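Local coordinates for amidohydrolase 2 (Bifidobacterium longum subsp. infantis, PDB 6UVZ), which probably acts as a hydrolase of the metallo-dependent amidohydrolase superfamily, although its substrate is not established, at residues 9-14 / 213-218; 101-106 / 134-139; 159-164 / 187-192. All blocks are in the same frame, centred on the assembly; numbering follows the deposited sequence.

Contact 1: residues 9-14 / 213-218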
ATOM      1  N   ILE A   9       4.855  -4.948 -11.003  1.00 41.71           N
ATOM      2  CA  ILE A   9       3.835  -5.403 -10.063  1.00 33.69           C
ATOM      3  C   ILE A   9       3.375  -4.195  -9.260  1.00 36.05           C
ATOM      4  O   ILE A   9       4.167  -3.593  -8.524  1.00 55.73           O
ATOM      5  CB  ILE A   9       4.359  -6.508  -9.132  1.00 28.93           C
ATOM      6  CG1 ILE A   9       4.591  -7.804  -9.911  1.00 38.03           C
ATOM      7  CG2 ILE A   9       3.388  -6.742  -7.982  1.00 25.02           C
ATOM      8  CD1 ILE A   9       5.047  -8.961  -9.047  1.00 24.03           C
ATOM      9  N   ASP A  10       2.100  -3.839  -9.404  1.00 28.21           N
ATOM     10  CA  ASP A  10       1.536  -2.686  -8.707  1.00 29.64           C
ATOM     11  C   ASP A  10       1.165  -3.101  -7.289  1.00 38.79           C
ATOM     12  O   ASP A  10       0.192  -3.831  -7.083  1.00 53.18           O
ATOM     13  CB  ASP A  10       0.319  -2.154  -9.455  1.00 32.23           C
ATOM     14  CG  ASP A  10       0.057  -0.689  -9.174  1.00 37.71           C
ATOM     15  OD1 ASP A  10      -0.101   0.078 -10.145  1.00 43.27           O
ATOM     16  OD2 ASP A  10       0.028  -0.301  -7.988  1.00 38.71           O
ATOM     17  N   SER A  11       1.928  -2.631  -6.305  1.00 39.12           N
ATOM     18  CA  SER A  11       1.704  -3.045  -4.926  1.00 41.31           C
ATOM     19  C   SER A  11       0.586  -2.273  -4.235  1.00 41.31           C
ATOM     20  O   SER A  11       0.310  -2.546  -3.062  1.00 45.43           O
ATOM     21  CB  SER A  11       3.000  -2.907  -4.122  1.00 41.46           C
ATOM     22  OG  SER A  11       3.474  -1.572  -4.138  1.00 68.48           O
ATOM     23  N   HIS A  12      -0.074  -1.339  -4.919  1.00 30.55           N
ATOM     24  CA  HIS A  12      -1.112  -0.532  -4.277  1.00 31.27           C
ATOM     25  C   HIS A  12      -1.983   0.100  -5.353  1.00 30.50           C
ATOM     26  O   HIS A  12      -1.547   1.040  -6.025  1.00 49.36           O
ATOM     27  CB  HIS A  12      -0.482   0.533  -3.386  1.00 36.55           C
ATOM     28  CG  HIS A  12      -1.467   1.289  -2.548  1.00 44.94           C
ATOM     29  ND1 HIS A  12      -1.575   1.112  -1.186  1.00 44.14           N
ATOM     30  CD2 HIS A  12      -2.384   2.229  -2.879  1.00 46.98           C
ATOM     31  CE1 HIS A  12      -2.517   1.908  -0.713  1.00 47.34           C
ATOM     32  NE2 HIS A  12      -3.023   2.596  -1.719  1.00 48.55           N
ATOM     33  N   PHE A  13      -3.206  -0.405  -5.509  1.00 32.15           N
ATOM     34  CA  PHE A  13      -4.176   0.204  -6.409  1.00 32.42           C
ATOM     35  C   PHE A  13      -5.571  -0.009  -5.840  1.00 40.10           C
ATOM     36  O   PHE A  13      -5.784  -0.846  -4.960  1.00 41.52           O
ATOM     37  CB  PHE A  13      -4.074  -0.362  -7.833  1.00 30.92           C
ATOM     38  CG  PHE A  13      -4.774  -1.681  -8.020  1.00 32.43           C
ATOM     39  CD1 PHE A  13      -6.061  -1.730  -8.534  1.00 28.99           C
ATOM     40  CD2 PHE A  13      -4.144  -2.869  -7.695  1.00 33.43           C
ATOM     41  CE1 PHE A  13      -6.709  -2.939  -8.710  1.00 29.79           C
ATOM     42  CE2 PHE A  13      -4.786  -4.082  -7.870  1.00 35.46           C
ATOM     43  CZ  PHE A  13      -6.070  -4.116  -8.378  1.00 34.47           C
ATOM     44  N   HIS A  14      -6.526   0.763  -6.359  1.00 36.85           N
ATOM     45  CA  HIS A  14      -7.908   0.707  -5.906  1.00 28.78           C
ATOM     46  C   HIS A  14      -8.847   0.585  -7.097  1.00 33.26           C
ATOM     47  O   HIS A  14      -8.535   1.031  -8.205  1.00 36.77           O
ATOM     48  CB  HIS A  14      -8.293   1.955  -5.095  1.00 26.68           C
ATOM     49  CG  HIS A  14      -7.367   2.256  -3.959  1.00 37.98           C
ATOM     50  ND1 HIS A  14      -7.391   1.555  -2.773  1.00 44.21           N
ATOM     51  CD2 HIS A  14      -6.399   3.192  -3.823  1.00 39.03           C
ATOM     52  CE1 HIS A  14      -6.472   2.042  -1.957  1.00 47.89           C
ATOM     53  NE2 HIS A  14      -5.857   3.037  -2.570  1.00 43.46           N
ATOM     54  N   LYS A 213      13.782  -3.327   0.034  1.00 50.88           N
ATOM     55  CA  LYS A 213      12.588  -3.115   0.846  1.00 48.68           C
ATOM     56  C   LYS A 213      11.846  -1.863   0.397  1.00 48.12           C
ATOM     57  O   LYS A 213      11.309  -1.107   1.211  1.00 60.29           O
ATOM     58  CB  LYS A 213      12.952  -3.043   2.328  1.00 49.79           C
ATOM     59  CG  LYS A 213      13.548  -4.340   2.865  1.00 62.52           C
ATOM     60  CD  LYS A 213      14.424  -4.112   4.089  1.00 78.53           C
ATOM     61  CE  LYS A 213      13.606  -3.724   5.307  1.00 85.29           C
ATOM     62  NZ  LYS A 213      14.454  -3.570   6.520  1.00 93.64           N
ATOM     63  N   VAL A 214      11.805  -1.629  -0.913  1.00 44.38           N
ATOM     64  CA  VAL A 214      11.088  -0.505  -1.502  1.00 44.69           C
ATOM     65  C   VAL A 214      10.196  -1.042  -2.612  1.00 46.84           C
ATOM     66  O   VAL A 214      10.672  -1.735  -3.517  1.00 54.84           O
ATOM     67  CB  VAL A 214      12.052   0.568  -2.049  1.00 48.07           C
ATOM     68  CG1 VAL A 214      11.281   1.639  -2.791  1.00 46.58           C
ATOM     69  CG2 VAL A 214      12.856   1.186  -0.915  1.00 40.02           C
ATOM     70  N   LEU A 215       8.906  -0.723  -2.542  1.00 38.64           N
ATOM     71  CA  LEU A 215       7.907  -1.256  -3.457  1.00 34.45           C
ATOM     72  C   LEU A 215       7.413  -0.165  -4.397  1.00 35.31           C
ATOM     73  O   LEU A 215       7.186   0.973  -3.976  1.00 40.50           O
ATOM     74  CB  LEU A 215       6.719  -1.839  -2.688  1.00 29.40           C
ATOM     75  CG  LEU A 215       7.019  -2.816  -1.550  1.00 27.63           C
ATOM     76  CD1 LEU A 215       5.772  -3.057  -0.716  1.00 32.79           C
ATOM     77  CD2 LEU A 215       7.553  -4.124  -2.097  1.00 30.31           C
ATOM     78  N   TYR A 216       7.239  -0.517  -5.669  1.00 38.94           N
ATOM     79  CA  TYR A 216       6.593   0.386  -6.612  1.00 37.25           C
ATOM     80  C   TYR A 216       5.095   0.420  -6.347  1.00 36.56           C
ATOM     81  O   TYR A 216       4.451  -0.629  -6.228  1.00 40.31           O
ATOM     82  CB  TYR A 216       6.852  -0.034  -8.058  1.00 33.34           C
ATOM     83  CG  TYR A 216       5.851   0.565  -9.020  1.00 32.03           C
ATOM     84  CD1 TYR A 216       5.913   1.908  -9.372  1.00 32.84           C
ATOM     85  CD2 TYR A 216       4.830  -0.206  -9.562  1.00 37.09           C
ATOM     86  CE1 TYR A 216       4.992   2.464 -10.242  1.00 35.00           C
ATOM     87  CE2 TYR A 216       3.904   0.341 -10.432  1.00 34.80           C
ATOM     88  CZ  TYR A 216       3.990   1.675 -10.770  1.00 33.49           C
ATOM     89  OH  TYR A 216       3.071   2.219 -11.635  1.00 36.45           O
ATOM     90  N   SER A 217       4.541   1.626  -6.273  1.00 42.57           N
ATOM     91  CA  SER A 217       3.124   1.821  -6.007  1.00 43.21           C
ATOM     92  C   SER A 217       2.612   2.965  -6.865  1.00 54.99           C
ATOM     93  O   SER A 217       3.244   4.023  -6.935  1.00 73.04           O
ATOM     94  CB  SER A 217       2.877   2.112  -4.523  1.00 51.18           C
ATOM     95  OG  SER A 217       1.584   2.647  -4.318  1.00 77.86           O
ATOM     96  N   SER A 218       1.469   2.753  -7.515  1.00 39.09           N
ATOM     97  CA  SER A 218       0.848   3.776  -8.347  1.00 40.81           C
ATOM     98  C   SER A 218      -0.214   4.583  -7.617  1.00 46.01           C
ATOM     99  O   SER A 218      -0.445   5.741  -7.979  1.00 53.13           O
ATOM    100  CB  SER A 218       0.214   3.143  -9.592  1.00 38.66           C
ATOM    101  OG  SER A 218      -0.890   2.327  -9.239  1.00 29.16           O
TER
HETATM  102  O   HOH W   1       6.113  -3.573  -6.407  1.00 54.16           O

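Contact 2: residues 101-106 / 134-139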
ATOM      1  N   GLY A 101      -4.387 -10.078   3.253  1.00 29.30           N
ATOM      2  CA  GLY A 101      -3.838  -9.212   4.278  1.00 23.29           C
ATOM      3  C   GLY A 101      -4.908  -8.275   4.791  1.00 21.06           C
ATOM      4  O   GLY A 101      -6.053  -8.290   4.329  1.00 37.86           O
ATOM      5  N   ILE A 102      -4.517  -7.445   5.754  1.00 25.63           N
ATOM      6  CA  ILE A 102      -5.438  -6.559   6.456  1.00 28.99           C
ATOM      7  C   ILE A 102      -4.847  -5.157   6.508  1.00 34.96           C
ATOM      8  O   ILE A 102      -3.641  -4.989   6.716  1.00 34.08           O
ATOM      9  CB  ILE A 102      -5.739  -7.073   7.883  1.00 20.21           C
ATOM     10  CG1 ILE A 102      -6.503  -8.396   7.826  1.00 32.83           C
ATOM     11  CG2 ILE A 102      -6.523  -6.043   8.681  1.00 23.79           C
ATOM     12  CD1 ILE A 102      -7.865  -8.283   7.177  1.00 17.24           C
ATOM     13  N   ARG A 103      -5.699  -4.151   6.312  1.00 41.18           N
ATOM     14  CA  ARG A 103      -5.346  -2.763   6.578  1.00 44.25           C
ATOM     15  C   ARG A 103      -6.371  -2.166   7.529  1.00 38.65           C
ATOM     16  O   ARG A 103      -7.575  -2.237   7.271  1.00 38.25           O
ATOM     17  CB  ARG A 103      -5.283  -1.924   5.297  1.00 40.55           C
ATOM     18  CG  ARG A 103      -4.867  -0.481   5.562  1.00 37.95           C
ATOM     19  CD  ARG A 103      -4.586   0.298   4.288  1.00 41.18           C
ATOM     20  NE  ARG A 103      -5.778   0.970   3.778  1.00 52.23           N
ATOM     21  CZ  ARG A 103      -5.757   1.913   2.841  1.00 54.47           C
ATOM     22  NH1 ARG A 103      -4.603   2.299   2.313  1.00 45.54           N
ATOM     23  NH2 ARG A 103      -6.888   2.472   2.436  1.00 57.12           N
ATOM     24  N   GLU A 104      -5.891  -1.585   8.627  1.00 37.53           N
ATOM     25  CA  GLU A 104      -6.759  -0.857   9.538  1.00 40.41           C
ATOM     26  C   GLU A 104      -6.587   0.631   9.297  1.00 60.42           C
ATOM     27  O   GLU A 104      -5.485   1.159   9.517  1.00 58.10           O
ATOM     28  CB  GLU A 104      -6.438  -1.198  10.989  1.00 49.89           C
ATOM     29  CG  GLU A 104      -7.312  -0.466  11.994  1.00 65.56           C
ATOM     30  CD  GLU A 104      -7.034  -0.876  13.427  1.00 67.30           C
ATOM     31  OE1 GLU A 104      -6.305  -1.869  13.633  1.00 72.21           O
ATOM     32  OE2 GLU A 104      -7.545  -0.204  14.347  1.00 61.31           O
ATOM     33  N   PRO A 105      -7.620   1.342   8.840  1.00 75.17           N
ATOM     34  CA  PRO A 105      -7.468   2.781   8.586  1.00 77.38           C
ATOM     35  C   PRO A 105      -7.196   3.564   9.860  1.00 79.62           C
ATOM     36  O   PRO A 105      -8.126   4.032  10.522  1.00 84.63           O
ATOM     37  CB  PRO A 105      -8.811   3.172   7.957  1.00 80.28           C
ATOM     38  CG  PRO A 105      -9.771   2.136   8.441  1.00 76.64           C
ATOM     39  CD  PRO A 105      -8.979   0.865   8.533  1.00 73.03           C
ATOM     40  N   LEU A 106      -5.921   3.699  10.216  1.00 74.66           N
ATOM     41  CA  LEU A 106      -5.526   4.484  11.382  1.00 79.44           C
ATOM     42  C   LEU A 106      -5.828   5.949  11.100  1.00103.79           C
ATOM     43  O   LEU A 106      -5.103   6.615  10.357  1.00101.21           O
ATOM     44  CB  LEU A 106      -4.053   4.264  11.699  1.00 62.49           C
ATOM     45  CG  LEU A 106      -3.697   2.825  12.080  1.00 60.52           C
ATOM     46  CD1 LEU A 106      -2.217   2.689  12.388  1.00 41.96           C
ATOM     47  CD2 LEU A 106      -4.533   2.363  13.262  1.00 61.61           C
ATOM     48  N   PRO A 134       0.222 -10.022   5.929  1.00 21.22           N
ATOM     49  CA  PRO A 134       0.907  -8.735   6.079  1.00 26.44           C
ATOM     50  C   PRO A 134      -0.062  -7.646   6.516  1.00 35.50           C
ATOM     51  O   PRO A 134      -1.272  -7.724   6.295  1.00 39.30           O
ATOM     52  CB  PRO A 134       1.460  -8.453   4.676  1.00 19.49           C
ATOM     53  CG  PRO A 134       1.422  -9.774   3.964  1.00 34.44           C
ATOM     54  CD  PRO A 134       0.248 -10.501   4.539  1.00 26.40           C
ATOM     55  N   PHE A 135       0.493  -6.617   7.148  1.00 31.18           N
ATOM     56  CA  PHE A 135      -0.283  -5.469   7.594  1.00 31.86           C
ATOM     57  C   PHE A 135       0.059  -4.248   6.752  1.00 35.86           C
ATOM     58  O   PHE A 135       1.232  -3.982   6.470  1.00 45.61           O
ATOM     59  CB  PHE A 135      -0.037  -5.163   9.073  1.00 30.27           C
ATOM     60  CG  PHE A 135      -0.811  -3.978   9.576  1.00 31.97           C
ATOM     61  CD1 PHE A 135      -2.169  -4.078   9.826  1.00 31.75           C
ATOM     62  CD2 PHE A 135      -0.183  -2.764   9.791  1.00 27.64           C
ATOM     63  CE1 PHE A 135      -2.886  -2.990  10.284  1.00 29.22           C
ATOM     64  CE2 PHE A 135      -0.895  -1.671  10.250  1.00 31.69           C
ATOM     65  CZ  PHE A 135      -2.248  -1.785  10.497  1.00 39.37           C
ATOM     66  N   GLU A 136      -0.975  -3.507   6.360  1.00 37.65           N
ATOM     67  CA  GLU A 136      -0.830  -2.303   5.550  1.00 30.56           C
ATOM     68  C   GLU A 136      -0.948  -1.096   6.475  1.00 40.01           C
ATOM     69  O   GLU A 136      -2.019  -0.834   7.031  1.00 37.27           O
ATOM     70  CB  GLU A 136      -1.890  -2.269   4.452  1.00 30.35           C
ATOM     71  CG  GLU A 136      -1.436  -1.635   3.153  1.00 55.91           C
ATOM     72  CD  GLU A 136      -0.662  -2.596   2.275  1.00 53.27           C
ATOM     73  OE1 GLU A 136      -0.936  -3.813   2.338  1.00 45.04           O
ATOM     74  OE2 GLU A 136       0.221  -2.135   1.525  1.00 53.87           O
ATOM     75  N   LEU A 137       0.152  -0.363   6.641  1.00 40.26           N
ATOM     76  CA  LEU A 137       0.220   0.752   7.581  1.00 37.12           C
ATOM     77  C   LEU A 137       0.008   2.063   6.831  1.00 40.42           C
ATOM     78  O   LEU A 137       0.864   2.485   6.049  1.00 46.92           O
ATOM     79  CB  LEU A 137       1.557   0.757   8.319  1.00 30.37           C
ATOM     80  CG  LEU A 137       1.793   1.950   9.250  1.00 27.63           C
ATOM     81  CD1 LEU A 137       0.675   2.063  10.269  1.00 29.96           C
ATOM     82  CD2 LEU A 137       3.139   1.839   9.947  1.00 39.71           C
ATOM     83  N   CYS A 138      -1.132   2.707   7.080  1.00 40.69           N
ATOM     84  CA  CYS A 138      -1.434   4.032   6.547  1.00 49.24           C
ATOM     85  C   CYS A 138      -1.854   4.912   7.715  1.00 56.73           C
ATOM     86  O   CYS A 138      -2.946   4.735   8.267  1.00 60.54           O
ATOM     87  CB  CYS A 138      -2.530   3.969   5.482  1.00 52.93           C
ATOM     88  SG  CYS A 138      -2.932   5.565   4.732  1.00 58.19           S
ATOM     89  N   ASN A 139      -0.995   5.858   8.091  1.00 67.73           N
ATOM     90  CA  ASN A 139      -1.212   6.636   9.304  1.00 93.52           C
ATOM     91  C   ASN A 139      -1.045   8.131   9.067  1.00103.12           C
ATOM     92  O   ASN A 139      -0.991   8.587   7.919  1.00 97.81           O
ATOM     93  CB  ASN A 139      -0.248   6.178  10.398  1.00106.62           C
ATOM     94  CG  ASN A 139       1.204   6.391  10.017  1.00113.42           C
ATOM     95  OD1 ASN A 139       1.558   6.365   8.837  1.00114.88           O
ATOM     96  ND2 ASN A 139       2.055   6.607  11.014  1.00113.90           N
TER

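Contact 3: residues 159-164 / 187-192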
ATOM      1  N   VAL A 159       5.093  -5.652   7.598  1.00 32.47           N
ATOM      2  CA  VAL A 159       4.452  -4.344   7.614  1.00 32.32           C
ATOM      3  C   VAL A 159       4.853  -3.602   6.347  1.00 34.67           C
ATOM      4  O   VAL A 159       6.030  -3.599   5.966  1.00 49.46           O
ATOM      5  CB  VAL A 159       4.830  -3.546   8.874  1.00 27.86           C
ATOM      6  CG1 VAL A 159       6.338  -3.567   9.092  1.00 22.00           C
ATOM      7  CG2 VAL A 159       4.316  -2.116   8.779  1.00 32.07           C
ATOM      8  N   ILE A 160       3.876  -2.990   5.687  1.00 28.11           N
ATOM      9  CA  ILE A 160       4.103  -2.213   4.474  1.00 32.87           C
ATOM     10  C   ILE A 160       3.713  -0.774   4.777  1.00 38.20           C
ATOM     11  O   ILE A 160       2.539  -0.483   5.043  1.00 43.31           O
ATOM     12  CB  ILE A 160       3.318  -2.760   3.274  1.00 33.76           C
ATOM     13  CG1 ILE A 160       3.834  -4.142   2.869  1.00 35.10           C
ATOM     14  CG2 ILE A 160       3.424  -1.802   2.105  1.00 39.98           C
ATOM     15  CD1 ILE A 160       3.128  -5.296   3.548  1.00 39.82           C
ATOM     16  N   ILE A 161       4.691   0.128   4.740  1.00 40.71           N
ATOM     17  CA  ILE A 161       4.456   1.541   5.016  1.00 42.61           C
ATOM     18  C   ILE A 161       3.838   2.166   3.769  1.00 46.67           C
ATOM     19  O   ILE A 161       4.474   2.232   2.714  1.00 49.15           O
ATOM     20  CB  ILE A 161       5.749   2.260   5.414  1.00 45.36           C
ATOM     21  CG1 ILE A 161       6.561   1.417   6.399  1.00 46.39           C
ATOM     22  CG2 ILE A 161       5.434   3.611   6.027  1.00 44.59           C
ATOM     23  CD1 ILE A 161       5.855   1.129   7.698  1.00 56.55           C
ATOM     24  N   ASP A 162       2.595   2.626   3.884  1.00 51.02           N
ATOM     25  CA  ASP A 162       1.884   3.189   2.743  1.00 48.77           C
ATOM     26  C   ASP A 162       2.299   4.636   2.510  1.00 63.12           C
ATOM     27  O   ASP A 162       2.382   5.429   3.454  1.00 77.06           O
ATOM     28  CB  ASP A 162       0.371   3.118   2.959  1.00 44.07           C
ATOM     29  CG  ASP A 162      -0.167   1.709   2.860  1.00 57.79           C
ATOM     30  OD1 ASP A 162       0.635   0.777   2.634  1.00 63.17           O
ATOM     31  OD2 ASP A 162      -1.395   1.534   3.003  1.00 59.87           O
ATOM     32  N   HIS A 163       2.566   4.967   1.246  1.00 73.77           N
ATOM     33  CA  HIS A 163       2.708   6.354   0.797  1.00 84.43           C
ATOM     34  C   HIS A 163       3.853   7.070   1.508  1.00 84.42           C
ATOM     35  O   HIS A 163       3.713   8.212   1.952  1.00 77.95           O
ATOM     36  CB  HIS A 163       1.394   7.119   0.976  1.00 91.55           C
ATOM     37  CG  HIS A 163       0.227   6.492   0.275  1.00101.18           C
ATOM     38  ND1 HIS A 163       0.357   5.407  -0.567  1.00101.78           N
ATOM     39  CD2 HIS A 163      -1.092   6.798   0.292  1.00102.30           C
ATOM     40  CE1 HIS A 163      -0.831   5.072  -1.037  1.00101.42           C
ATOM     41  NE2 HIS A 163      -1.728   5.901  -0.532  1.00102.70           N
ATOM     42  N   LEU A 164       4.998   6.392   1.615  1.00 92.06           N
ATOM     43  CA  LEU A 164       6.208   6.960   2.215  1.00 95.52           C
ATOM     44  C   LEU A 164       5.970   7.429   3.649  1.00106.11           C
ATOM     45  O   LEU A 164       6.611   8.373   4.119  1.00106.35           O
ATOM     46  CB  LEU A 164       6.763   8.105   1.362  1.00 88.53           C
ATOM     47  CG  LEU A 164       7.230   7.735  -0.047  1.00 83.25           C
ATOM     48  CD1 LEU A 164       7.413   8.980  -0.898  1.00 83.66           C
ATOM     49  CD2 LEU A 164       8.521   6.931   0.010  1.00 70.96           C
ATOM     50  N   SER A 187       9.973  -5.120   7.061  1.00 48.26           N
ATOM     51  CA  SER A 187       9.335  -3.839   6.796  1.00 46.71           C
ATOM     52  C   SER A 187       9.510  -3.462   5.332  1.00 50.67           C
ATOM     53  O   SER A 187      10.538  -3.756   4.718  1.00 54.17           O
ATOM     54  CB  SER A 187       9.918  -2.747   7.693  1.00 56.16           C
ATOM     55  OG  SER A 187      11.307  -2.583   7.459  1.00 67.93           O
ATOM     56  N   TYR A 188       8.488  -2.818   4.773  1.00 49.23           N
ATOM     57  CA  TYR A 188       8.512  -2.363   3.392  1.00 44.08           C
ATOM     58  C   TYR A 188       7.836  -1.003   3.315  1.00 44.50           C
ATOM     59  O   TYR A 188       6.960  -0.685   4.123  1.00 50.48           O
ATOM     60  CB  TYR A 188       7.809  -3.351   2.450  1.00 38.62           C
ATOM     61  CG  TYR A 188       8.478  -4.706   2.363  1.00 38.80           C
ATOM     62  CD1 TYR A 188       9.395  -4.987   1.358  1.00 33.68           C
ATOM     63  CD2 TYR A 188       8.187  -5.707   3.283  1.00 31.49           C
ATOM     64  CE1 TYR A 188      10.006  -6.223   1.273  1.00 33.60           C
ATOM     65  CE2 TYR A 188       8.795  -6.945   3.206  1.00 39.02           C
ATOM     66  CZ  TYR A 188       9.703  -7.199   2.199  1.00 46.18           C
ATOM     67  OH  TYR A 188      10.308  -8.431   2.118  1.00 55.09           O
ATOM     68  N   ILE A 189       8.247  -0.201   2.338  1.00 38.06           N
ATOM     69  CA  ILE A 189       7.725   1.148   2.166  1.00 45.06           C
ATOM     70  C   ILE A 189       7.394   1.370   0.695  1.00 49.62           C
ATOM     71  O   ILE A 189       8.143   0.951  -0.195  1.00 51.59           O
ATOM     72  CB  ILE A 189       8.719   2.210   2.686  1.00 46.81           C
ATOM     73  CG1 ILE A 189       8.120   3.613   2.575  1.00 54.63           C
ATOM     74  CG2 ILE A 189      10.054   2.112   1.959  1.00 42.63           C
ATOM     75  CD1 ILE A 189       8.910   4.671   3.313  1.00 56.20           C
ATOM     76  N   LYS A 190       6.260   2.016   0.443  1.00 36.53           N
ATOM     77  CA  LYS A 190       5.797   2.303  -0.906  1.00 34.38           C
ATOM     78  C   LYS A 190       6.147   3.733  -1.287  1.00 54.99           C
ATOM     79  O   LYS A 190       6.080   4.643  -0.455  1.00 67.50           O
ATOM     80  CB  LYS A 190       4.285   2.097  -1.017  1.00 35.97           C
ATOM     81  CG  LYS A 190       3.839   0.662  -0.844  1.00 36.20           C
ATOM     82  CD  LYS A 190       2.326   0.564  -0.843  1.00 30.98           C
ATOM     83  CE  LYS A 190       1.882  -0.882  -0.922  1.00 34.03           C
ATOM     84  NZ  LYS A 190       0.422  -1.037  -0.683  1.00 35.42           N
ATOM     85  N   VAL A 191       6.514   3.929  -2.549  1.00 56.33           N
ATOM     86  CA  VAL A 191       6.839   5.254  -3.073  1.00 53.96           C
ATOM     87  C   VAL A 191       5.613   5.729  -3.847  1.00 62.98           C
ATOM     88  O   VAL A 191       5.511   5.555  -5.064  1.00 56.22           O
ATOM     89  CB  VAL A 191       8.098   5.237  -3.937  1.00 41.04           C
ATOM     90  CG1 VAL A 191       8.482   6.654  -4.334  1.00 45.30           C
ATOM     91  CG2 VAL A 191       9.233   4.565  -3.194  1.00 39.09           C
ATOM     92  N   SER A 192       4.669   6.334  -3.127  1.00 72.22           N
ATOM     93  CA  SER A 192       3.463   6.869  -3.753  1.00 79.93           C
ATOM     94  C   SER A 192       2.857   7.904  -2.804  1.00 81.18           C
ATOM     95  O   SER A 192       3.579   8.524  -2.016  1.00 75.63           O
ATOM     96  CB  SER A 192       2.509   5.711  -4.108  1.00 81.25           C
ATOM     97  OG  SER A 192       2.140   4.983  -2.950  1.00 82.04           O
TER

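Contact 1: residues 9-14 / 213-218
The Y216 ring meets the carbonyl of I9 at its edge, the O of I9 lying in the ring plane 3.6 Å from CD2 of Y216. One face of the same ring carries the backbone N of S218, displaced toward the rim, while F247 meets the ring from outside the two segments and Y45 bonds to its hydroxyl. The imidazole of H12 meets H163 edge-to-face. Nearer the backbone, CB of H12 rests 3.1 Å from OG of S217, a hydroxyl whose bonding partner is S192.

A water bridges the two segments beside the tyrosine: it donates to O of I9 at 2.9 Å and accepts a weak bond from N of Y216. The next link is direct. N of S11 donates to O of Y216 at 3.2 Å, in the carbonyl plane. OG of S11, set by chi1 of 59° between the backbone N and the carbonyl carbon, also lies against this oxygen, but it is modelled so close that the length of this second bond is doubtful.

These bonds join the first and last strands of a TIM barrel, the seam at which the parallel sheet closes on itself. At the corner where the strand turns, H12-F13-H14 matches the HxH signature that supplies metal ligands in many amidohydrolases; here ND1 of H12 bonds to K190.

D10 shapes this turn. Its OD2 accepts from N of H12 at 3.2 Å through the anti lone pair, forming an Asx turn, and also receives a weak bond from N of S218 at 3.4 Å. OG of S218 approaches the other carboxylate oxygen, OD1 of D10, whose exact position is less certain.

Contact 2: residues 101-106 / 134-139
Strands 101-103 and 135-137 are the fourth and fifth of the parallel TIM-barrel sheet, joined by helix 119-131 in a beta-alpha-beta crossover, and I102 pairs with F135 between them. Their directions differ by 26°. N of E136 donates to O of I102 at 3.1 Å, in the carbonyl plane; CA of F135 adds a CH···O contact to the same oxygen, and a weak bond runs from N of I102 to O of P134.

I102 and F135 share the face packed on the crossover helix, where both touch M128. F135 has CG anti to its backbone N (chi1 180°); further out, its CE1 lies 3.7 Å from N of E104 and 4.0 Å from CB of E104, an oblique approach to the ring.

R103 and E136 occupy the barrel interior. Their side chains meet through aliphatic carbons, CB of R103 lying 3.5 Å from CB of E136, while CG of R103 packs against the backbone O of E136 at 3.2 Å. Their charged ends part company. The guanidinium pairs through NE with E59, and the carboxylate forms a salt bridge with K190.

Beyond the strands P105 centres an inverse gamma turn, after which L106 swings back to the sheet. There the two leucine side chains cross obliquely, CD1 of L106 reaching CD1 of L137 at 3.6 Å.

Contact 3: residues 159-164 / 187-192
V159, I160 and I161 lie in unbroken parallel register with S187, Y188 and I189, and this ladder is the close-knit half of the contact. O of V159 receives N of Y188 at 2.8 Å, and O of I161 receives N of K190 at 2.9 Å, both donors nearly along the C=O axis. Between them N of I161 donates to O of Y188, modelled closer than a normal bond, which leaves its length doubtful. CH···O contacts from CA of S187, I160 and I189 fill in the rungs.

Side chains alternate across the sheet. CB of I161 rests on CG1 of I189 on one side; on the other, CG1 of I160 meets CB of Y188, and CG2 of I160 lies 3.5 Å from CE of K190. The lysine chain is extended beyond CG and runs beside D162, both pointing the same way, but its pairing with that aspartate is a long salt bridge, NZ of K190 to OD1 of D162 at 3.8 Å. The stronger ionic partner of NZ is E136. O of S11 and ND1 of H12 also bond to NZ of K190.

The far end is looser, although it too is buried. H163 and L164 both have positive phi, near 60°, and are poorly ordered. Their bonds are weak: ND1 of H163 reaches OG of S192, a hydroxyl whose stronger partner is S217, at 3.0 Å with an angle of only 122° at the hydrogen, and N of L164 reaches O of K190 at a similarly bent 130°. Apolar contact helps here, CD2 of L164 lying 4.0 Å from both CD1 of I189 and CG2 of V191, on the side where helix 199-209 packs. This progression from regular ladder to turning loop belongs to a beta-alpha-beta unit of the TIM barrel, strands 159-161 and 187-191 being linked through helix 172-181.

How the contacts relate
Followed from the N terminus, the chain enters contact 1 first, on strand 7-13, and leaves it last: its second half, 213-218, arrives only after the other contacts have closed. Contact 1 therefore encloses the whole series and seals the barrel between its first and eighth strands. Nested inside it, contact 2 closes a short loop over helix 119-131, and contact 3 then closes another over helix 172-181; the two follow in series without crossing. Strands 135-137 and 159-161 are neighbours, so contact 2 adjoins contact 3, while strands 187-191 and 214-216 join contact 3 to contact 1. In the barrel interior K190 meets residues of all three contacts.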